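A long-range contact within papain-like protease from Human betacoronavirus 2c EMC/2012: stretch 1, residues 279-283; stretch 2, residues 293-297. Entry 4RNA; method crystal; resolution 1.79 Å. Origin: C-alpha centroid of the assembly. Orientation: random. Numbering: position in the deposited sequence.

Stretch 1 (279-283) GHYVH
Stretch 2 293-297: KFDSG

Where two strands part, side chains can carry on the pairing that the backbone gives up, and this contact in a papain-like protease is a compact example. Strand 280–283 is extended (phi/psi from -156/134 at H280 to -103/134 at H283) and meets strand residues 293–294 at one antiparallel hydrogen-bonded pair, H283 with F294, their CA atoms 5.1 Å apart. F294 N donates to H283 O at 2.7 Å, and H283 N returns a bond to F294 O at 3.2 Å, both nearly straight. On the sheet face they share, H283 (chi1 t, chi2 76°) and F294 (chi1 m, chi2 -85°) bring their CD2 atoms to 4.4 Å, F294 CD2 lying at the edge of the H283 ring.

Beyond this pair the second stretch turns off: S296 adopts 45/60, and the touching segments run 122° apart. V282, chi1 t, points sideways and lays CG1 against the other backbone, 3.8 Å from F294 O and 4.1 Å from D295 CB. Farther out, H280 (t, chi2 52°) points toward the other stretch, while the t rotamer of D295, chi2 2°, brings its carboxylate nearer; at the imidazole edge, H280 NE2 donates its N-H to the acidic D295 OD1 at 2.6 Å, short but bent (133°). A water donates to Y281 O at 2.8 Å and S296 OG (chi1 m) at 3.0 Å, bridging the widening gap.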

# COMPACT_ATOMS: atom_id res chain seq x y z
N GLY A 279 -15.89 6.06 -12.03
CA GLY A 279 -15.95 4.84 -12.88
C GLY A 279 -16.12 3.37 -12.48
O GLY A 279 -16.47 3.06 -11.36
N HIS A 280 -15.86 2.47 -13.44
CA HIS A 280 -16.23 1.07 -13.32
C HIS A 280 -15.35 0.18 -14.18
O HIS A 280 -15.09 0.51 -15.34
CB HIS A 280 -17.68 1.00 -13.75
CG HIS A 280 -18.23 -0.36 -13.77
ND1 HIS A 280 -18.12 -1.19 -12.72
CD2 HIS A 280 -18.89 -1.05 -14.77
CE1 HIS A 280 -18.69 -2.37 -13.03
NE2 HIS A 280 -19.17 -2.27 -14.29
N TYR A 281 -14.86 -0.93 -13.63
CA TYR A 281 -13.94 -1.80 -14.36
C TYR A 281 -14.69 -2.94 -14.99
O TYR A 281 -15.61 -3.48 -14.38
CB TYR A 281 -12.82 -2.39 -13.45
CG TYR A 281 -11.74 -1.39 -13.08
CD1 TYR A 281 -10.61 -1.23 -13.90
CD2 TYR A 281 -11.82 -0.64 -11.93
CE1 TYR A 281 -9.59 -0.35 -13.56
CE2 TYR A 281 -10.83 0.26 -11.58
CZ TYR A 281 -9.71 0.40 -12.41
OH TYR A 281 -8.70 1.28 -12.10
N VAL A 282 -14.27 -3.36 -16.19
CA VAL A 282 -14.84 -4.51 -16.85
C VAL A 282 -13.69 -5.35 -17.39
O VAL A 282 -12.69 -4.83 -17.95
CB VAL A 282 -15.79 -4.04 -17.99
CG1 VAL A 282 -16.45 -5.21 -18.72
CG2 VAL A 282 -16.85 -3.10 -17.42
N HIS A 283 -13.80 -6.67 -17.23
CA HIS A 283 -12.74 -7.56 -17.70
C HIS A 283 -13.23 -8.20 -19.00
O HIS A 283 -14.37 -8.67 -19.05
CB HIS A 283 -12.45 -8.66 -16.68
CG HIS A 283 -11.39 -9.66 -17.16
ND1 HIS A 283 -10.12 -9.36 -17.18
CD2 HIS A 283 -11.50 -10.96 -17.65
CE1 HIS A 283 -9.38 -10.39 -17.63
NE2 HIS A 283 -10.22 -11.40 -17.93
N LYS A 293 -17.34 -9.81 -22.38
CA LYS A 293 -17.22 -8.71 -21.43
C LYS A 293 -17.82 -9.17 -20.12
O LYS A 293 -19.03 -9.39 -20.01
CB LYS A 293 -17.99 -7.46 -21.91
CG LYS A 293 -17.65 -7.01 -23.32
CD LYS A 293 -18.92 -6.63 -24.11
CE LYS A 293 -19.30 -5.17 -23.99
NZ LYS A 293 -20.17 -4.80 -25.16
N PHE A 294 -16.96 -9.30 -19.11
CA PHE A 294 -17.35 -9.81 -17.81
C PHE A 294 -17.46 -8.64 -16.88
O PHE A 294 -16.46 -8.11 -16.32
CB PHE A 294 -16.32 -10.79 -17.31
CG PHE A 294 -16.31 -12.09 -18.06
CD1 PHE A 294 -17.19 -13.11 -17.70
CD2 PHE A 294 -15.40 -12.33 -19.08
CE1 PHE A 294 -17.18 -14.32 -18.37
CE2 PHE A 294 -15.38 -13.53 -19.76
CZ PHE A 294 -16.27 -14.55 -19.39
N ASP A 295 -18.68 -8.16 -16.75
CA ASP A 295 -18.90 -7.00 -15.95
C ASP A 295 -19.44 -7.47 -14.61
O ASP A 295 -20.67 -7.59 -14.42
CB ASP A 295 -19.87 -6.05 -16.65
CG ASP A 295 -20.19 -4.85 -15.78
OD1 ASP A 295 -19.62 -4.76 -14.67
OD2 ASP A 295 -21.01 -4.00 -16.18
N SER A 296 -18.50 -7.75 -13.70
CA SER A 296 -18.81 -8.18 -12.33
C SER A 296 -19.92 -9.26 -12.20
O SER A 296 -20.95 -9.03 -11.55
CB SER A 296 -19.09 -6.95 -11.45
OG SER A 296 -17.90 -6.18 -11.26
N GLY A 297 -19.68 -10.42 -12.81
CA GLY A 297 -20.61 -11.54 -12.67
C GLY A 297 -21.79 -11.40 -13.63
O GLY A 297 -22.87 -11.91 -13.37
O HOH W 1 -15.90 -6.15 -13.50